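Local coordinates for protein beta-lactamase Mb2281c (Mycobacterium bovis, PDB 3I7J) that probably acts as a serine hydrolase of the beta-lactamase and penicillin-binding protein clan, perhaps opening beta-lactam rings, at residues 45-59 and 114-127. Residues are numbered along the deposited sequence; the frame is centred on the assembly and turned at random.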
loop_
_atom_site.group_PDB
_atom_site.type_symbol
_atom_site.label_atom_id
_atom_site.label_comp_id
_atom_site.label_asym_id
_atom_site.label_seq_id
_atom_site.Cartn_x
_atom_site.Cartn_y
_atom_site.Cartn_z
ATOM N N LEU A 45 -4.621 -1.104 -2.155
ATOM C CA LEU A 45 -5.807 -1.245 -2.998
ATOM C C LEU A 45 -7.061 -1.262 -2.127
ATOM O O LEU A 45 -8.044 -0.574 -2.417
ATOM C CB LEU A 45 -5.727 -2.533 -3.829
ATOM C CG LEU A 45 -4.578 -2.659 -4.834
ATOM C CD1 LEU A 45 -4.639 -4.027 -5.499
ATOM C CD2 LEU A 45 -4.683 -1.561 -5.897
ATOM N N VAL A 46 -7.025 -2.051 -1.059
ATOM C CA VAL A 46 -8.159 -2.149 -0.153
ATOM C C VAL A 46 -8.362 -0.815 0.553
ATOM O O VAL A 46 -9.499 -0.374 0.748
ATOM C CB VAL A 46 -7.939 -3.272 0.896
ATOM C CG1 VAL A 46 -9.061 -3.268 1.925
ATOM C CG2 VAL A 46 -7.878 -4.623 0.195
ATOM N N ALA A 47 -7.261 -0.172 0.933
ATOM C CA ALA A 47 -7.338 1.124 1.606
ATOM C C ALA A 47 -8.018 2.159 0.710
ATOM O O ALA A 47 -8.838 2.953 1.177
ATOM C CB ALA A 47 -5.949 1.606 1.975
ATOM N N ARG A 48 -7.678 2.153 -0.577
ATOM C CA ARG A 48 -8.276 3.117 -1.489
ATOM C C ARG A 48 -9.764 2.829 -1.643
ATOM O O ARG A 48 -10.576 3.748 -1.802
ATOM C CB ARG A 48 -7.593 3.074 -2.852
ATOM C CG ARG A 48 -7.941 4.259 -3.739
ATOM C CD ARG A 48 -7.510 5.553 -3.084
ATOM N NE ARG A 48 -6.929 6.488 -4.039
ATOM C CZ ARG A 48 -6.191 7.530 -3.685
ATOM N NH1 ARG A 48 -5.700 8.340 -4.608
ATOM N NH2 ARG A 48 -5.940 7.752 -2.397
ATOM N N ALA A 49 -10.118 1.549 -1.595
ATOM C CA ALA A 49 -11.513 1.143 -1.702
ATOM C C ALA A 49 -12.268 1.636 -0.462
ATOM O O ALA A 49 -13.405 2.109 -0.563
ATOM C CB ALA A 49 -11.611 -0.373 -1.815
ATOM N N ALA A 50 -11.629 1.534 0.707
ATOM C CA ALA A 50 -12.246 1.995 1.956
ATOM C C ALA A 50 -12.381 3.525 1.963
ATOM O O ALA A 50 -13.297 4.074 2.572
ATOM C CB ALA A 50 -11.423 1.540 3.159
ATOM N N GLN A 51 -11.449 4.196 1.290
ATOM C CA GLN A 51 -11.469 5.644 1.190
ATOM C C GLN A 51 -12.638 6.068 0.301
ATOM O O GLN A 51 -13.333 7.039 0.597
ATOM C CB GLN A 51 -10.156 6.152 0.605
ATOM C CG GLN A 51 -8.994 6.142 1.590
ATOM C CD GLN A 51 -7.652 6.191 0.886
ATOM O OE1 GLN A 51 -7.523 6.807 -0.168
ATOM N NE2 GLN A 51 -6.645 5.547 1.467
ATOM N N VAL A 52 -12.855 5.336 -0.786
ATOM C CA VAL A 52 -13.959 5.640 -1.680
ATOM C C VAL A 52 -15.273 5.431 -0.920
ATOM O O VAL A 52 -16.206 6.218 -1.062
ATOM C CB VAL A 52 -13.948 4.729 -2.939
ATOM C CG1 VAL A 52 -15.210 4.969 -3.768
ATOM C CG2 VAL A 52 -12.711 5.026 -3.784
ATOM N N ALA A 53 -15.340 4.372 -0.111
ATOM C CA ALA A 53 -16.545 4.076 0.665
ATOM C C ALA A 53 -16.892 5.212 1.634
ATOM O O ALA A 53 -18.070 5.535 1.830
ATOM C CB ALA A 53 -16.378 2.772 1.427
ATOM N N VAL A 54 -15.874 5.817 2.238
ATOM C CA VAL A 54 -16.100 6.921 3.148
ATOM C C VAL A 54 -16.713 8.073 2.362
ATOM O O VAL A 54 -17.673 8.703 2.810
ATOM C CB VAL A 54 -14.777 7.406 3.810
ATOM C CG1 VAL A 54 -15.015 8.691 4.598
ATOM C CG2 VAL A 54 -14.237 6.325 4.744
ATOM N N GLU A 55 -16.174 8.342 1.176
ATOM C CA GLU A 55 -16.702 9.432 0.357
ATOM C C GLU A 55 -18.110 9.159 -0.170
ATOM O O GLU A 55 -18.863 10.102 -0.408
ATOM C CB GLU A 55 -15.736 9.757 -0.795
ATOM C CG GLU A 55 -14.375 10.230 -0.285
ATOM C CD GLU A 55 -13.714 11.270 -1.176
ATOM O OE1 GLU A 55 -13.327 10.946 -2.307
ATOM O OE2 GLU A 55 -13.577 12.412 -0.736
ATOM N N GLU A 56 -18.466 7.886 -0.346
ATOM C CA GLU A 56 -19.809 7.536 -0.814
ATOM C C GLU A 56 -20.776 7.699 0.365
ATOM O O GLU A 56 -21.985 7.835 0.182
ATOM C CB GLU A 56 -19.880 6.077 -1.320
ATOM C CG GLU A 56 -19.054 5.744 -2.583
ATOM C CD GLU A 56 -19.175 4.274 -3.032
ATOM O OE1 GLU A 56 -19.412 3.391 -2.172
ATOM O OE2 GLU A 56 -19.009 3.996 -4.247
ATOM N N GLY A 57 -20.232 7.692 1.577
ATOM C CA GLY A 57 -21.073 7.816 2.752
ATOM C C GLY A 57 -21.416 6.456 3.341
ATOM O O GLY A 57 -22.109 6.374 4.353
ATOM N N VAL A 58 -20.936 5.386 2.707
ATOM C CA VAL A 58 -21.196 4.022 3.177
ATOM C C VAL A 58 -20.764 3.897 4.634
ATOM O O VAL A 58 -21.450 3.284 5.450
ATOM C CB VAL A 58 -20.431 2.973 2.324
ATOM C CG1 VAL A 58 -20.603 1.580 2.914
ATOM C CG2 VAL A 58 -20.947 2.998 0.885
ATOM N N VAL A 59 -19.608 4.468 4.945
ATOM C CA VAL A 59 -19.087 4.467 6.301
ATOM C C VAL A 59 -18.365 5.777 6.496
ATOM O O VAL A 59 -18.172 6.540 5.548
ATOM C CB VAL A 59 -18.079 3.317 6.555
ATOM C CG1 VAL A 59 -18.804 1.975 6.585
ATOM C CG2 VAL A 59 -17.010 3.314 5.472
ATOM N N GLU A 114 -21.991 -2.682 5.262
ATOM C CA GLU A 114 -22.631 -1.382 5.120
ATOM C C GLU A 114 -22.991 -0.982 3.693
ATOM O O GLU A 114 -23.916 -0.204 3.489
ATOM C CB GLU A 114 -21.753 -0.291 5.732
ATOM C CG GLU A 114 -21.493 -0.462 7.204
ATOM C CD GLU A 114 -22.759 -0.754 7.984
ATOM O OE1 GLU A 114 -23.791 -0.112 7.709
ATOM O OE2 GLU A 114 -22.718 -1.624 8.882
ATOM N N SER A 115 -22.271 -1.516 2.713
ATOM C CA SER A 115 -22.517 -1.188 1.315
ATOM C C SER A 115 -23.442 -2.198 0.650
ATOM O O SER A 115 -24.063 -1.902 -0.370
ATOM C CB SER A 115 -21.199 -1.160 0.539
ATOM O OG SER A 115 -20.700 -2.476 0.344
ATOM N N GLY A 116 -23.512 -3.395 1.218
ATOM C CA GLY A 116 -24.346 -4.432 0.645
ATOM C C GLY A 116 -23.690 -5.093 -0.553
ATOM O O GLY A 116 -24.334 -5.847 -1.278
ATOM N N ILE A 117 -22.403 -4.824 -0.763
ATOM C CA ILE A 117 -21.678 -5.404 -1.889
ATOM C C ILE A 117 -20.503 -6.273 -1.442
ATOM O O ILE A 117 -19.746 -5.889 -0.551
ATOM C CB ILE A 117 -21.141 -4.298 -2.806
ATOM C CG1 ILE A 117 -22.299 -3.394 -3.241
ATOM C CG2 ILE A 117 -20.444 -4.910 -4.008
ATOM C CD1 ILE A 117 -21.870 -2.198 -4.066
ATOM N N GLU A 118 -20.348 -7.442 -2.061
ATOM C CA GLU A 118 -19.249 -8.339 -1.701
ATOM C C GLU A 118 -17.955 -7.544 -1.868
ATOM O O GLU A 118 -17.732 -6.922 -2.908
ATOM C CB GLU A 118 -19.270 -9.584 -2.592
ATOM C CG GLU A 118 -18.276 -10.652 -2.166
ATOM C CD GLU A 118 -16.922 -10.451 -2.794
ATOM O OE1 GLU A 118 -15.901 -10.811 -2.167
ATOM O OE2 GLU A 118 -16.886 -9.939 -3.933
ATOM N N PHE A 119 -17.101 -7.565 -0.848
ATOM C CA PHE A 119 -15.888 -6.764 -0.906
ATOM C C PHE A 119 -15.025 -6.882 -2.151
ATOM O O PHE A 119 -14.549 -5.871 -2.660
ATOM C CB PHE A 119 -14.998 -6.972 0.320
ATOM C CG PHE A 119 -13.925 -5.928 0.433
ATOM C CD1 PHE A 119 -14.254 -4.616 0.757
ATOM C CD2 PHE A 119 -12.609 -6.224 0.106
ATOM C CE1 PHE A 119 -13.289 -3.614 0.743
ATOM C CE2 PHE A 119 -11.636 -5.230 0.086
ATOM C CZ PHE A 119 -11.981 -3.926 0.404
ATOM N N GLY A 120 -14.798 -8.099 -2.632
ATOM C CA GLY A 120 -13.995 -8.249 -3.829
ATOM C C GLY A 120 -14.625 -7.474 -4.973
ATOM O O GLY A 120 -13.940 -6.795 -5.736
ATOM N N ARG A 121 -15.945 -7.572 -5.087
ATOM C CA ARG A 121 -16.669 -6.872 -6.135
ATOM C C ARG A 121 -16.687 -5.378 -5.861
ATOM O O ARG A 121 -16.667 -4.578 -6.789
ATOM C CB ARG A 121 -18.100 -7.407 -6.235
ATOM C CG ARG A 121 -18.997 -6.643 -7.190
ATOM C CD ARG A 121 -20.411 -7.189 -7.131
ATOM N NE ARG A 121 -21.335 -6.441 -7.975
ATOM C CZ ARG A 121 -22.619 -6.750 -8.130
ATOM N NH1 ARG A 121 -23.130 -7.794 -7.490
ATOM N NH2 ARG A 121 -23.390 -6.026 -8.933
ATOM N N TYR A 122 -16.722 -4.999 -4.587
ATOM C CA TYR A 122 -16.728 -3.586 -4.240
ATOM C C TYR A 122 -15.403 -2.953 -4.657
ATOM O O TYR A 122 -15.371 -1.833 -5.175
ATOM C CB TYR A 122 -16.928 -3.385 -2.736
ATOM C CG TYR A 122 -17.036 -1.923 -2.365
ATOM C CD1 TYR A 122 -18.264 -1.262 -2.419
ATOM C CD2 TYR A 122 -15.894 -1.173 -2.056
ATOM C CE1 TYR A 122 -18.356 0.104 -2.187
ATOM C CE2 TYR A 122 -15.976 0.197 -1.821
ATOM C CZ TYR A 122 -17.210 0.826 -1.893
ATOM O OH TYR A 122 -17.303 2.179 -1.699
ATOM N N LEU A 123 -14.306 -3.669 -4.418
ATOM C CA LEU A 123 -12.975 -3.178 -4.785
ATOM C C LEU A 123 -12.909 -2.888 -6.281
ATOM O O LEU A 123 -12.423 -1.839 -6.704
ATOM C CB LEU A 123 -11.906 -4.220 -4.423
ATOM C CG LEU A 123 -10.510 -4.003 -5.030
ATOM C CD1 LEU A 123 -9.966 -2.635 -4.630
ATOM C CD2 LEU A 123 -9.578 -5.104 -4.554
ATOM N N THR A 124 -13.405 -3.834 -7.070
ATOM C CA THR A 124 -13.408 -3.718 -8.522
ATOM C C THR A 124 -14.190 -2.498 -9.001
ATOM O O THR A 124 -13.676 -1.689 -9.765
ATOM C CB THR A 124 -14.019 -4.983 -9.167
ATOM O OG1 THR A 124 -13.269 -6.135 -8.763
ATOM C CG2 THR A 124 -14.006 -4.882 -10.685
ATOM N N GLU A 125 -15.427 -2.363 -8.536
ATOM C CA GLU A 125 -16.280 -1.260 -8.949
ATOM C C GLU A 125 -15.872 0.102 -8.412
ATOM O O GLU A 125 -16.145 1.126 -9.036
ATOM C CB GLU A 125 -17.733 -1.537 -8.548
ATOM C CG GLU A 125 -18.230 -2.929 -8.918
ATOM C CD GLU A 125 -19.672 -3.179 -8.490
ATOM O OE1 GLU A 125 -20.174 -2.453 -7.607
ATOM O OE2 GLU A 125 -20.297 -4.113 -9.030
ATOM N N ALA A 126 -15.216 0.138 -7.262
ATOM C CA ALA A 126 -14.836 1.425 -6.689
ATOM C C ALA A 126 -13.438 1.898 -7.065
ATOM O O ALA A 126 -13.163 3.100 -7.071
ATOM C CB ALA A 126 -14.965 1.362 -5.168
ATOM N N VAL A 127 -12.564 0.959 -7.401
ATOM C CA VAL A 127 -11.184 1.300 -7.709
ATOM C C VAL A 127 -10.642 0.794 -9.040
ATOM O O VAL A 127 -10.238 1.577 -9.890
ATOM C CB VAL A 127 -10.269 0.772 -6.585
ATOM C CG1 VAL A 127 -8.816 1.057 -6.907
ATOM C CG2 VAL A 127 -10.670 1.410 -5.258
#
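Tyr122 reaches over helix 45-56 and ends against Glu56 in the one hydrogen bond between the segments, a very short one of 2.5 Å from Tyr122 OH to Glu56 OE1. A chi1 of -176°, which sets Tyr122 CG opposite its own backbone N, carries the ring across to helix 45-56; the extended Glu56 comes from the opposite direction, its carboxylate turned 88° to the ring and OE1 at the ring edge. Ala49 O lies near the ring plane too, but on the CE2 side, 3.4 Å from Tyr122 CE2, and Ala53 CB is 3.3 Å from the phenol OH.

The side chains interlock knobs-into-holes: Tyr122 sits among Ala49, Val52, Ala53 and Glu56, while Ala49 enters the hole formed by Phe119, Tyr122, Leu123 and Val127. The axes of segments 45-56 and 119-127 approach to 9.1 Å and cross at 74°. Val46 meets the end of the Phe119 ring, CG1 to CZ 3.4 Å, and Val52 CG1 rests on Ala126 CB. Beyond the Schellman motif at Gly57, Val58 CG1 lies 3.6 Å from Glu114 CB and also touches Ser115, whose OG bonds back to Val111 O.

Helix 101-115 backs Phe119 and Tyr122 through Ala108 and Val111, while Phe159 of helix 153-164 touches both Leu45 and Val127.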